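Local coordinates for protein arylamine n-acetyltransferase (Mycobacterium smegmatis, PDB 1W5R) that catalyses the transfer of an acetyl group from acetyl-coenzyme A to arylamines, in its native form through a catalytic triad, at residues A[9-14]-A[78-83]; A[15-20]-A[32-37]; A[142-147]-A[164-169]; A[240-245]-A[253-258]; A[246-251]-A[270-275]. The protein carries 1 engineered substitution. One frame throughout, in Å; residues are numbered along the deposited sequence.

Interaction 1: A[9-14]-A[78-83]; sequences GGYLTR and GLLGYV
Tyr11 carries this contact alone on its helix, laying its aromatic ring among Leu79, Leu80 and Val83. Val83 CG2 sits 3.6 Å from the centroid of the Tyr11 ring and 12° off its normal, the geometry of a CH-pi contact over the middle of one face. The other Val83 methyl, CG1, lies by the CD2-CE2 side of the ring, 3.6 Å from Tyr11 CE2, so both branches of the valine lie against the tyrosine. Leu79 approaches obliquely, its CD2 3.8 Å from Tyr11 CE1, while Leu80 CD1 comes within 3.5 Å of Tyr11 OH. The tyrosine torsion explains the reach: CG stands anti to the backbone N (chi1 174°), which sends the ring away from its own helix toward 78-83.

No hydrogen bond crosses between the segments. In the next shell, the buried hydroxyl of Tyr11 is hydrogen-bonded to His35 ND1, which fixes the polar end of a ring whose neighbours across the contact are aliphatic. On helix 8-14, Thr13 OG1 bonds back to Gly9 O at 2.9 Å.

The short axes approach to 11.6 Å at 121° between their directions, a spacing wide enough for the intervening ring. Phe61 and Leu64 of helix 57-66 pack on Leu79, and Ile31 of helix 25-38 touches both Tyr11 and Leu80, placing the contact in the N-terminal helical bundle characteristic of arylamine N-acetyltransferases.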
# COMPACT_ATOMS: atom_id res chain seq x y z
N GLY A 9 -2.04 -13.76 -33.92
CA GLY A 9 -1.88 -12.30 -34.01
C GLY A 9 -2.66 -11.56 -32.94
O GLY A 9 -2.16 -10.60 -32.35
N GLY A 10 -3.89 -12.00 -32.71
CA GLY A 10 -4.73 -11.44 -31.65
C GLY A 10 -4.08 -11.67 -30.29
O GLY A 10 -3.98 -10.74 -29.49
N TYR A 11 -3.61 -12.90 -30.05
CA TYR A 11 -2.97 -13.22 -28.77
C TYR A 11 -1.69 -12.42 -28.55
O TYR A 11 -1.48 -11.85 -27.48
CB TYR A 11 -2.68 -14.71 -28.63
CG TYR A 11 -1.87 -15.05 -27.39
CD1 TYR A 11 -2.50 -15.19 -26.14
CD2 TYR A 11 -0.49 -15.21 -27.46
CE1 TYR A 11 -1.75 -15.47 -25.00
CE2 TYR A 11 0.26 -15.50 -26.33
CZ TYR A 11 -0.37 -15.65 -25.11
OH TYR A 11 0.38 -15.96 -24.00
N LEU A 12 -0.86 -12.36 -29.58
CA LEU A 12 0.42 -11.67 -29.49
C LEU A 12 0.24 -10.18 -29.23
O LEU A 12 0.96 -9.61 -28.43
CB LEU A 12 1.28 -11.93 -30.74
CG LEU A 12 1.69 -13.40 -30.90
CD1 LEU A 12 2.17 -13.65 -32.34
CD2 LEU A 12 2.74 -13.84 -29.88
N THR A 13 -0.73 -9.56 -29.91
CA THR A 13 -1.11 -8.17 -29.64
C THR A 13 -1.60 -7.97 -28.20
O THR A 13 -1.21 -7.01 -27.52
CB THR A 13 -2.17 -7.67 -30.64
OG1 THR A 13 -1.64 -7.75 -31.97
CG2 THR A 13 -2.57 -6.23 -30.34
N ARG A 14 -2.46 -8.88 -27.75
CA ARG A 14 -2.99 -8.88 -26.39
C ARG A 14 -1.87 -8.83 -25.35
O ARG A 14 -1.98 -8.12 -24.34
CB ARG A 14 -3.87 -10.12 -26.18
CG ARG A 14 -4.48 -10.24 -24.78
CD ARG A 14 -5.67 -9.32 -24.61
NE ARG A 14 -6.45 -9.71 -23.43
CZ ARG A 14 -6.55 -9.00 -22.31
NH1 ARG A 14 -5.94 -7.83 -22.18
NH2 ARG A 14 -7.28 -9.47 -21.31
N GLY A 78 -4.75 -23.17 -20.44
CA GLY A 78 -5.36 -23.73 -21.65
C GLY A 78 -4.99 -22.87 -22.83
O GLY A 78 -4.46 -23.37 -23.84
N LEU A 79 -5.22 -21.56 -22.72
CA LEU A 79 -4.89 -20.63 -23.79
C LEU A 79 -3.41 -20.71 -24.18
O LEU A 79 -3.07 -20.82 -25.37
CB LEU A 79 -5.25 -19.19 -23.39
CG LEU A 79 -4.86 -18.09 -24.38
CD1 LEU A 79 -5.58 -18.26 -25.70
CD2 LEU A 79 -5.16 -16.72 -23.80
N LEU A 80 -2.53 -20.63 -23.19
CA LEU A 80 -1.10 -20.65 -23.48
C LEU A 80 -0.69 -21.97 -24.10
O LEU A 80 0.18 -22.00 -24.98
CB LEU A 80 -0.29 -20.37 -22.20
CG LEU A 80 1.23 -20.25 -22.41
CD1 LEU A 80 1.59 -19.26 -23.51
CD2 LEU A 80 1.88 -19.84 -21.09
N GLY A 81 -1.31 -23.05 -23.66
CA GLY A 81 -1.07 -24.37 -24.26
C GLY A 81 -1.31 -24.38 -25.76
O GLY A 81 -0.47 -24.86 -26.52
N TYR A 82 -2.44 -23.83 -26.20
CA TYR A 82 -2.76 -23.76 -27.63
C TYR A 82 -1.76 -22.87 -28.36
O TYR A 82 -1.29 -23.22 -29.45
CB TYR A 82 -4.17 -23.22 -27.85
CG TYR A 82 -5.27 -24.13 -27.34
CD1 TYR A 82 -6.18 -23.71 -26.36
CD2 TYR A 82 -5.41 -25.42 -27.86
CE1 TYR A 82 -7.19 -24.56 -25.90
CE2 TYR A 82 -6.41 -26.27 -27.42
CZ TYR A 82 -7.30 -25.84 -26.44
OH TYR A 82 -8.30 -26.68 -26.00
N VAL A 83 -1.43 -21.73 -27.75
CA VAL A 83 -0.50 -20.78 -28.36
C VAL A 83 0.86 -21.43 -28.57
O VAL A 83 1.44 -21.33 -29.67
CB VAL A 83 -0.35 -19.49 -27.52
CG1 VAL A 83 0.83 -18.68 -28.00
CG2 VAL A 83 -1.62 -18.68 -27.58

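Interaction 2: A[15-20]-A[32-37]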
# COMPACT_ATOMS: atom_id res chain seq x y z
N ILE A 15 -0.81 -9.59 -25.59
CA ILE A 15 0.31 -9.66 -24.63
C ILE A 15 1.47 -8.71 -24.94
O ILE A 15 2.48 -8.71 -24.25
CB ILE A 15 0.80 -11.11 -24.37
CG1 ILE A 15 1.50 -11.71 -25.60
CG2 ILE A 15 -0.38 -11.99 -23.91
CD1 ILE A 15 2.30 -12.98 -25.32
N GLY A 16 1.31 -7.88 -25.98
CA GLY A 16 2.29 -6.84 -26.27
C GLY A 16 3.52 -7.30 -27.03
O GLY A 16 4.59 -6.69 -26.92
N LEU A 17 3.36 -8.38 -27.79
CA LEU A 17 4.40 -8.86 -28.71
C LEU A 17 3.94 -8.67 -30.16
O LEU A 17 2.76 -8.43 -30.42
CB LEU A 17 4.73 -10.33 -28.43
CG LEU A 17 5.30 -10.72 -27.06
CD1 LEU A 17 5.54 -12.22 -27.03
CD2 LEU A 17 6.60 -9.97 -26.74
N ASP A 18 4.87 -8.77 -31.10
CA ASP A 18 4.52 -8.70 -32.52
C ASP A 18 5.32 -9.69 -33.35
O ASP A 18 6.41 -10.11 -32.95
CB ASP A 18 4.66 -7.27 -33.06
CG ASP A 18 5.96 -6.59 -32.66
OD1 ASP A 18 6.93 -7.30 -32.30
OD2 ASP A 18 6.02 -5.34 -32.71
N GLY A 19 4.77 -10.06 -34.51
CA GLY A 19 5.41 -11.03 -35.40
C GLY A 19 5.42 -12.44 -34.83
O GLY A 19 5.18 -12.63 -33.63
N ARG A 20 5.71 -13.41 -35.69
CA ARG A 20 5.77 -14.81 -35.30
C ARG A 20 7.08 -15.10 -34.57
O ARG A 20 8.15 -15.08 -35.19
CB ARG A 20 5.65 -15.70 -36.55
CG ARG A 20 5.42 -17.19 -36.28
CD ARG A 20 3.94 -17.54 -36.38
NE ARG A 20 3.73 -18.99 -36.28
CZ ARG A 20 2.54 -19.58 -36.31
NH1 ARG A 20 1.43 -18.86 -36.42
NH2 ARG A 20 2.46 -20.90 -36.22
N VAL A 32 5.94 -15.95 -21.49
CA VAL A 32 5.47 -16.07 -20.09
C VAL A 32 5.45 -14.68 -19.43
O VAL A 32 4.47 -14.29 -18.80
CB VAL A 32 6.35 -17.07 -19.28
CG1 VAL A 32 6.07 -16.98 -17.76
CG2 VAL A 32 6.12 -18.50 -19.77
N ALA A 33 6.53 -13.91 -19.60
CA ALA A 33 6.60 -12.58 -18.99
C ALA A 33 5.53 -11.63 -19.54
O ALA A 33 4.92 -10.87 -18.80
CB ALA A 33 8.01 -11.98 -19.17
N ALA A 34 5.31 -11.68 -20.85
CA ALA A 34 4.32 -10.81 -21.47
C ALA A 34 2.90 -11.19 -21.06
O ALA A 34 2.07 -10.33 -20.75
CB ALA A 34 4.47 -10.86 -22.99
N HIS A 35 2.64 -12.50 -21.04
CA HIS A 35 1.35 -13.01 -20.57
C HIS A 35 1.09 -12.59 -19.11
O HIS A 35 0.01 -12.07 -18.78
CB HIS A 35 1.31 -14.52 -20.76
CG HIS A 35 -0.03 -15.15 -20.51
ND1 HIS A 35 -0.70 -15.85 -21.49
CD2 HIS A 35 -0.80 -15.22 -19.40
CE1 HIS A 35 -1.83 -16.32 -20.99
NE2 HIS A 35 -1.92 -15.95 -19.73
N ASN A 36 2.11 -12.76 -18.26
CA ASN A 36 2.01 -12.40 -16.85
C ASN A 36 1.51 -10.98 -16.64
O ASN A 36 0.67 -10.73 -15.77
CB ASN A 36 3.40 -12.47 -16.18
CG ASN A 36 3.85 -13.88 -15.81
OD1 ASN A 36 3.06 -14.84 -15.65
ND2 ASN A 36 5.14 -14.01 -15.63
N ARG A 37 2.05 -10.04 -17.42
CA ARG A 37 1.72 -8.63 -17.19
C ARG A 37 0.49 -8.15 -17.93
O ARG A 37 -0.00 -7.06 -17.65
CB ARG A 37 2.91 -7.70 -17.52
CG ARG A 37 3.23 -7.56 -19.02
CD ARG A 37 4.37 -6.58 -19.26
NE ARG A 37 5.66 -7.09 -18.78
CZ ARG A 37 6.53 -7.77 -19.52
NH1 ARG A 37 7.68 -8.16 -18.97
NH2 ARG A 37 6.27 -8.07 -20.80
O HOH W 1 4.26 -7.35 -22.79
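A Schellman motif turns the chain out of helix 8-14 at Gly16, whose phi is positive (81°), and the residues on either side of that glycine, Ile15 and Leu17, pack on Ala34. The Ala34 methyl is the centre of the contact: its CB lies 3.2 Å from Ile15 O, 3.8 Å from Ile15 CD1 and 4.2 Å from Leu17 CG. Ile15 has CG1 between the backbone N and the carbonyl carbon (chi1 69°), and this brings CD1 to the methyl while the other branch, CG2, runs to the backbone of His35, 3.9 Å from His35 CA.

The segments share no direct hydrogen bond, but a water bridges them. It donates to Ile15 O at 2.7 Å and accepts from Arg37 NH2 at 2.9 Å, lying at the edge of the guanidinium and in its plane. Asp218 forms a salt bridge to Arg37 NH1, so salt bridge and water both act on the group's nitrogens, with Ala33 O over one face.

The side chain of His35 leads away from the contact, and its NE2 hydrogen-bonds His76 ND1 of helix 73-87. Segment 15-20 begins the connection from helix 8-14 to helix 25-38 and lies back against the latter.

Interaction 3: A[142-147]-A[164-169]; sequences IRLEAG and DDHTLA
Ile142 and Leu168 form the apolar pair: Ile142 CD1 and Leu168 CD1 are 3.8 Å apart, methyl against methyl, with the two side chains meeting at a slant. Leu144 and His166 are in van der Waals contact, methyl to imidazole. Leu144 turns its CG anti to the backbone N (chi1 -166°), which swings CD1 toward that ring, met obliquely.

No hydrogen bond crosses between the segments. Within 142-147, Arg143 grips Glu145 side-on, with two nitrogens on one oxygen: NE reaches Glu145 OE2 at 2.8 Å with an N-H...O angle of 154°, and Arg143 NH2 reaches the same OE2 at 3.1 Å along a more bent path, 137°. NE meets the oxygen nearly along its C-O bond, whereas NH2 comes from above the carboxylate plane. This salt bridge spans the inverse gamma turn centred on Leu144.

By hydrogen bonding the two strands are far apart in the same antiparallel sheet: 142-143 is an outermost strand paired with 127-129, and 165-172 lies between 157-162 and 175-182. Their side chains nevertheless touch, which requires the sheet to curl, consistent with the beta barrel of this family. Leu128 packs on Ile142, Leu144 and Leu168, and Leu159 of strand 157-162 on both leucines.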
# COMPACT_ATOMS: atom_id res chain seq x y z
N ILE A 142 10.42 -23.02 -15.81
CA ILE A 142 11.53 -23.64 -15.07
C ILE A 142 11.71 -25.06 -15.57
O ILE A 142 10.81 -25.62 -16.19
CB ILE A 142 11.34 -23.61 -13.52
CG1 ILE A 142 10.16 -24.50 -13.07
CG2 ILE A 142 11.19 -22.17 -13.02
CD1 ILE A 142 10.03 -24.65 -11.57
N ARG A 143 12.89 -25.63 -15.34
CA ARG A 143 13.12 -27.01 -15.76
C ARG A 143 12.24 -27.94 -14.95
O ARG A 143 12.18 -27.84 -13.74
CB ARG A 143 14.60 -27.40 -15.63
CG ARG A 143 15.54 -26.52 -16.44
CD ARG A 143 16.94 -27.11 -16.54
NE ARG A 143 17.41 -27.57 -15.23
CZ ARG A 143 17.89 -26.77 -14.28
NH1 ARG A 143 17.97 -25.46 -14.48
NH2 ARG A 143 18.30 -27.28 -13.12
N LEU A 144 11.52 -28.84 -15.60
CA LEU A 144 10.69 -29.82 -14.90
C LEU A 144 11.65 -30.93 -14.43
O LEU A 144 11.79 -31.99 -15.04
CB LEU A 144 9.56 -30.33 -15.82
CG LEU A 144 8.40 -31.09 -15.15
CD1 LEU A 144 8.45 -30.93 -13.63
CD2 LEU A 144 7.06 -30.60 -15.68
N GLU A 145 12.31 -30.61 -13.36
CA GLU A 145 13.36 -31.40 -12.78
C GLU A 145 13.33 -31.23 -11.27
O GLU A 145 13.46 -30.11 -10.76
CB GLU A 145 14.69 -30.96 -13.37
CG GLU A 145 15.91 -31.74 -12.91
CD GLU A 145 17.23 -30.99 -13.12
OE1 GLU A 145 18.24 -31.39 -12.49
OE2 GLU A 145 17.25 -30.03 -13.92
N ALA A 146 13.14 -32.33 -10.56
CA ALA A 146 13.10 -32.26 -9.11
C ALA A 146 14.48 -32.11 -8.52
O ALA A 146 15.44 -32.73 -8.97
CB ALA A 146 12.41 -33.50 -8.53
N GLY A 147 14.57 -31.29 -7.47
CA GLY A 147 15.82 -31.14 -6.72
C GLY A 147 16.33 -29.72 -6.59
O GLY A 147 16.34 -29.16 -5.48
N ASP A 164 6.19 -40.06 -8.93
CA ASP A 164 5.75 -39.07 -9.93
C ASP A 164 4.96 -37.90 -9.32
O ASP A 164 4.55 -37.00 -10.05
CB ASP A 164 4.97 -39.71 -11.08
CG ASP A 164 4.82 -38.77 -12.28
OD1 ASP A 164 5.81 -38.13 -12.69
OD2 ASP A 164 3.69 -38.67 -12.81
N ASP A 165 4.75 -37.90 -8.00
CA ASP A 165 4.09 -36.77 -7.33
C ASP A 165 5.07 -35.63 -7.09
O ASP A 165 5.88 -35.68 -6.16
CB ASP A 165 3.46 -37.20 -6.01
CG ASP A 165 1.98 -37.52 -6.14
OD1 ASP A 165 1.58 -38.15 -7.15
OD2 ASP A 165 1.22 -37.13 -5.23
N HIS A 166 5.00 -34.61 -7.93
CA HIS A 166 5.86 -33.44 -7.80
C HIS A 166 5.17 -32.40 -6.94
O HIS A 166 3.94 -32.30 -6.94
CB HIS A 166 6.15 -32.82 -9.17
CG HIS A 166 6.88 -33.73 -10.10
ND1 HIS A 166 8.15 -33.47 -10.57
CD2 HIS A 166 6.49 -34.89 -10.69
CE1 HIS A 166 8.52 -34.44 -11.38
NE2 HIS A 166 7.54 -35.31 -11.48
N THR A 167 5.97 -31.64 -6.22
CA THR A 167 5.49 -30.46 -5.51
C THR A 167 6.25 -29.25 -6.00
O THR A 167 7.47 -29.26 -6.00
CB THR A 167 5.68 -30.59 -3.99
OG1 THR A 167 4.93 -31.71 -3.50
CG2 THR A 167 5.21 -29.34 -3.27
N LEU A 168 5.53 -28.21 -6.41
CA LEU A 168 6.15 -26.91 -6.67
C LEU A 168 6.05 -26.02 -5.44
O LEU A 168 4.95 -25.85 -4.88
CB LEU A 168 5.45 -26.20 -7.83
CG LEU A 168 6.06 -24.84 -8.20
CD1 LEU A 168 7.45 -25.04 -8.81
CD2 LEU A 168 5.15 -24.08 -9.15
N ALA A 169 7.18 -25.46 -5.02
CA ALA A 169 7.23 -24.51 -3.91
C ALA A 169 7.85 -23.20 -4.36
O ALA A 169 8.64 -23.16 -5.32
CB ALA A 169 8.01 -25.08 -2.73

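Interaction 4: A[240-245]-A[253-258]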
# COMPACT_ATOMS: atom_id res chain seq x y z
N ILE A 240 -3.73 -2.94 0.49
CA ILE A 240 -4.70 -1.90 0.20
C ILE A 240 -6.09 -2.44 0.51
O ILE A 240 -6.53 -3.45 -0.06
CB ILE A 240 -4.56 -1.42 -1.27
CG1 ILE A 240 -3.15 -0.85 -1.51
CG2 ILE A 240 -5.64 -0.40 -1.63
CD1 ILE A 240 -2.70 -0.84 -2.96
N ARG A 241 -6.79 -1.77 1.42
CA ARG A 241 -8.14 -2.20 1.81
C ARG A 241 -9.15 -1.21 1.25
O ARG A 241 -9.24 -0.06 1.69
CB ARG A 241 -8.26 -2.31 3.33
CG ARG A 241 -9.61 -2.82 3.82
CD ARG A 241 -9.75 -2.69 5.34
NE ARG A 241 -11.04 -3.21 5.81
CZ ARG A 241 -12.20 -2.54 5.76
NH1 ARG A 241 -12.27 -1.32 5.24
NH2 ARG A 241 -13.30 -3.11 6.21
N PHE A 242 -9.93 -1.66 0.27
CA PHE A 242 -10.97 -0.83 -0.32
C PHE A 242 -12.19 -0.72 0.58
O PHE A 242 -12.55 -1.65 1.30
CB PHE A 242 -11.33 -1.41 -1.69
CG PHE A 242 -10.22 -1.30 -2.69
CD1 PHE A 242 -9.59 -2.46 -3.19
CD2 PHE A 242 -9.75 -0.06 -3.10
CE1 PHE A 242 -8.54 -2.35 -4.10
CE2 PHE A 242 -8.71 0.05 -4.02
CZ PHE A 242 -8.10 -1.10 -4.52
N ASP A 243 -12.80 0.46 0.55
CA ASP A 243 -13.94 0.76 1.40
C ASP A 243 -15.20 -0.02 1.01
O ASP A 243 -15.92 -0.48 1.90
CB ASP A 243 -14.26 2.25 1.35
CG ASP A 243 -13.41 3.07 2.30
OD1 ASP A 243 -12.58 2.49 3.04
OD2 ASP A 243 -13.59 4.30 2.30
N SER A 244 -15.42 -0.16 -0.30
CA SER A 244 -16.69 -0.66 -0.84
C SER A 244 -16.50 -1.34 -2.21
O SER A 244 -15.42 -1.29 -2.80
CB SER A 244 -17.70 0.49 -1.01
OG SER A 244 -17.36 1.29 -2.14
N ALA A 245 -17.59 -1.93 -2.71
CA ALA A 245 -17.60 -2.53 -4.05
C ALA A 245 -17.23 -1.58 -5.19
O ALA A 245 -16.60 -1.99 -6.16
CB ALA A 245 -18.93 -3.22 -4.31
N VAL A 253 -11.29 -2.55 -13.24
CA VAL A 253 -11.27 -1.95 -14.58
C VAL A 253 -9.93 -1.25 -14.89
O VAL A 253 -9.36 -1.43 -15.97
CB VAL A 253 -12.45 -0.96 -14.75
CG1 VAL A 253 -12.42 -0.31 -16.14
CG2 VAL A 253 -13.76 -1.67 -14.55
N ASN A 254 -9.45 -0.46 -13.94
CA ASN A 254 -8.34 0.46 -14.20
C ASN A 254 -6.96 0.02 -13.70
O ASN A 254 -5.94 0.40 -14.28
CB ASN A 254 -8.70 1.86 -13.69
CG ASN A 254 -9.90 2.45 -14.43
OD1 ASN A 254 -10.94 2.70 -13.85
ND2 ASN A 254 -9.75 2.63 -15.74
N ARG A 255 -6.92 -0.76 -12.63
CA ARG A 255 -5.68 -1.40 -12.20
C ARG A 255 -5.44 -2.68 -13.00
O ARG A 255 -4.33 -2.92 -13.50
CB ARG A 255 -5.70 -1.72 -10.71
CG ARG A 255 -5.45 -0.55 -9.75
CD ARG A 255 -5.28 -1.10 -8.34
NE ARG A 255 -4.82 -0.12 -7.36
CZ ARG A 255 -3.58 -0.05 -6.87
NH1 ARG A 255 -2.64 -0.91 -7.28
NH2 ARG A 255 -3.28 0.87 -5.98
N PHE A 256 -6.47 -3.52 -13.12
CA PHE A 256 -6.31 -4.85 -13.70
C PHE A 256 -6.67 -4.96 -15.18
O PHE A 256 -6.45 -6.00 -15.82
CB PHE A 256 -7.06 -5.89 -12.86
CG PHE A 256 -6.44 -6.13 -11.51
CD1 PHE A 256 -7.04 -5.63 -10.35
CD2 PHE A 256 -5.27 -6.87 -11.38
CE1 PHE A 256 -6.47 -5.87 -9.08
CE2 PHE A 256 -4.69 -7.10 -10.14
CZ PHE A 256 -5.29 -6.61 -8.98
N GLY A 257 -7.23 -3.89 -15.74
CA GLY A 257 -7.49 -3.82 -17.18
C GLY A 257 -8.60 -4.73 -17.70
O GLY A 257 -8.57 -5.14 -18.87
N ILE A 258 -9.57 -5.04 -16.85
CA ILE A 258 -10.68 -5.92 -17.22
C ILE A 258 -11.90 -5.10 -17.63
O ILE A 258 -12.36 -4.23 -16.88
CB ILE A 258 -11.06 -6.91 -16.08
CG1 ILE A 258 -9.88 -7.83 -15.76
CG2 ILE A 258 -12.31 -7.74 -16.46
CD1 ILE A 258 -10.02 -8.57 -14.42
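Arg255 reaches back from helix 245-255 to Ile240 and Phe242 on strand 236-242, closing a strand-to-helix connection in which Ser244 holds the N-cap position. Arg255 is long and straight: its chain is extended from CG to NE (chi2 -171°, chi3 170°), and this length spans a gap in which the nearest CA atoms, those of Ile240 and Arg255, are 12.4 Å apart. The isoleucine comes from the opposite direction, with CG1 beside its backbone N and anti to the carbonyl carbon (chi1 -60°), so that CD1 meets the end of the arginine. Ile240 CD1 and Phe242 CZ both approach the guanidinium obliquely, and Arg255 NE lies at the edge of the Phe242 ring, near the ring plane, 4.4 Å from Phe242 CZ.

Within the strand, Ile240 CG2 stands 3.8 Å above one face of the Phe242 ring, toward its rim. Ile240, Arg241 and Phe242 pair in an antiparallel ladder with a strand of the second subunit, carrying the sheet across the interface. Arg255 also packs on Tyr222 and Leu229 of its own chain and on Arg233 of the second subunit. The closest approach between the segments is Ile240 CD1 to Arg255 NH2, at 3.5 Å.

Interaction 5: A[246-251]-A[270-275]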
# COMPACT_ATOMS: atom_id res chain seq x y z
N ALA A 246 -17.62 -0.29 -5.11
CA ALA A 246 -17.27 0.64 -6.19
C ALA A 246 -15.77 0.80 -6.41
O ALA A 246 -15.32 0.86 -7.56
CB ALA A 246 -17.93 2.02 -5.99
N GLN A 247 -15.01 0.90 -5.31
CA GLN A 247 -13.56 1.03 -5.39
C GLN A 247 -12.95 -0.27 -5.92
O GLN A 247 -11.99 -0.23 -6.69
CB GLN A 247 -12.94 1.37 -4.02
CG GLN A 247 -13.13 2.82 -3.57
CD GLN A 247 -14.46 3.07 -2.91
OE1 GLN A 247 -15.05 4.14 -3.07
NE2 GLN A 247 -14.96 2.09 -2.16
N VAL A 248 -13.53 -1.41 -5.52
CA VAL A 248 -13.10 -2.72 -6.01
C VAL A 248 -13.30 -2.78 -7.53
O VAL A 248 -12.37 -3.11 -8.27
CB VAL A 248 -13.80 -3.89 -5.29
CG1 VAL A 248 -13.43 -5.23 -5.95
CG2 VAL A 248 -13.42 -3.92 -3.82
N LEU A 249 -14.50 -2.41 -7.98
CA LEU A 249 -14.77 -2.34 -9.41
C LEU A 249 -13.86 -1.38 -10.18
O LEU A 249 -13.42 -1.68 -11.29
CB LEU A 249 -16.25 -2.03 -9.67
CG LEU A 249 -17.14 -3.24 -9.94
CD1 LEU A 249 -17.42 -4.02 -8.68
CD2 LEU A 249 -18.44 -2.79 -10.61
N ASP A 250 -13.55 -0.22 -9.57
CA ASP A 250 -12.58 0.68 -10.20
C ASP A 250 -11.21 0.02 -10.35
O ASP A 250 -10.58 0.17 -11.39
CB ASP A 250 -12.44 2.01 -9.43
CG ASP A 250 -11.27 2.84 -9.94
OD1 ASP A 250 -10.26 2.94 -9.22
OD2 ASP A 250 -11.34 3.37 -11.08
N ALA A 251 -10.77 -0.72 -9.33
CA ALA A 251 -9.49 -1.43 -9.39
C ALA A 251 -9.54 -2.48 -10.50
O ALA A 251 -8.60 -2.59 -11.30
CB ALA A 251 -9.16 -2.07 -8.04
N ALA A 270 -23.22 -5.37 -6.95
CA ALA A 270 -23.92 -5.98 -5.83
C ALA A 270 -23.34 -7.33 -5.41
O ALA A 270 -23.28 -7.64 -4.23
CB ALA A 270 -25.42 -6.12 -6.12
N ARG A 271 -22.88 -8.12 -6.38
CA ARG A 271 -22.31 -9.41 -6.04
C ARG A 271 -20.93 -9.25 -5.41
O ARG A 271 -20.58 -9.95 -4.46
CB ARG A 271 -22.24 -10.30 -7.28
CG ARG A 271 -21.58 -11.66 -7.06
CD ARG A 271 -22.22 -12.50 -5.94
NE ARG A 271 -21.60 -13.82 -5.88
CZ ARG A 271 -21.49 -14.58 -4.79
NH1 ARG A 271 -21.97 -14.17 -3.62
NH2 ARG A 271 -20.87 -15.76 -4.89
N VAL A 272 -20.15 -8.32 -5.95
CA VAL A 272 -18.86 -7.99 -5.35
C VAL A 272 -19.04 -7.51 -3.90
O VAL A 272 -18.25 -7.87 -3.02
CB VAL A 272 -18.10 -6.98 -6.23
CG1 VAL A 272 -16.87 -6.44 -5.51
CG2 VAL A 272 -17.68 -7.66 -7.51
N ALA A 273 -20.10 -6.74 -3.64
CA ALA A 273 -20.37 -6.31 -2.27
C ALA A 273 -20.51 -7.49 -1.30
O ALA A 273 -20.00 -7.44 -0.19
CB ALA A 273 -21.62 -5.44 -2.23
N GLU A 274 -21.15 -8.57 -1.75
CA GLU A 274 -21.37 -9.76 -0.91
C GLU A 274 -20.08 -10.46 -0.49
O GLU A 274 -20.03 -11.14 0.54
CB GLU A 274 -22.25 -10.79 -1.64
CG GLU A 274 -23.70 -10.34 -1.77
CD GLU A 274 -24.58 -11.33 -2.52
OE1 GLU A 274 -24.07 -12.26 -3.17
OE2 GLU A 274 -25.81 -11.16 -2.43
N VAL A 275 -19.04 -10.29 -1.31
CA VAL A 275 -17.80 -11.05 -1.11
C VAL A 275 -16.58 -10.17 -0.75
O VAL A 275 -15.44 -10.60 -0.90
CB VAL A 275 -17.48 -11.96 -2.34
CG1 VAL A 275 -18.61 -12.96 -2.55
CG2 VAL A 275 -17.23 -11.14 -3.59
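Val248 and Val272 mark where the two backbones come nearest, their CA atoms 7.8 Å apart, a separation at which short side chains can touch directly. Segment 246-251 is regular helix, with successive bonds one turn apart such as Asp250 N to Ala246 O at 2.9 Å. Segment 270-275 is less regular toward its C-terminal end: the bonds of Glu274 N to Ala270 O and Arg271 O are both weak, and Val275 N bonds three residues back, to Val272 O at 3.1 Å.

Val272 makes every contact from its side, dividing its two branches between two partners. Its CG1 meets Val248 CG1 at 3.7 Å, and its CG2 lies 3.8 Å from Leu249 CD1. In both valines CG1 is anti to the backbone N (chi1 174° in Val248, 170° in Val272), and this shared rotamer points the two CG1 methyls at each other. Both pairs approach at a slant, and the contact is wholly apolar.

On the flank of 270-275, Arg271 NH1 donates to Glu274 OE1 at 2.9 Å in a salt bridge, the oxygen 18° out of the guanidinium plane. Val275 CG1 lies over one face of that guanidinium, displaced toward its rim, and Arg271 NE is hydrogen-bonded to Leu47 O. The flat group is therefore held both at its nitrogens and over a face.

Leu211 and Leu276 pack further on Val248, Leu260 on Leu249 and Ala245 on Val272. The arrangement is plain helix-to-helix hydrophobic packing, by which helix 268-274, near the C terminus, is laid against helix 245-255.

From the N terminus, interaction 1 closes the first long loop, joining helix 8-14 to helix 73-87, and interaction 2 is nested inside it, folding 15-20 onto helix 25-38. The two touch, through the Tyr11-His35 pair and a probable hydrogen bond between Leu12 O and Leu17 N (2.8 Å), and belong to one helical region. Interaction 3 follows in series and closes a loop containing strands 149-150 and 157-162 of the eight-stranded sheet, its centre about 25 Å from those of interactions 1 and 2. Interactions 4 and 5 come last and cross: their segments alternate along the chain and share helix 245-255, tying strand 236-242, outermost within the chain, and helix 268-274 to it. They lie opposite interaction 3 about the chain's centre.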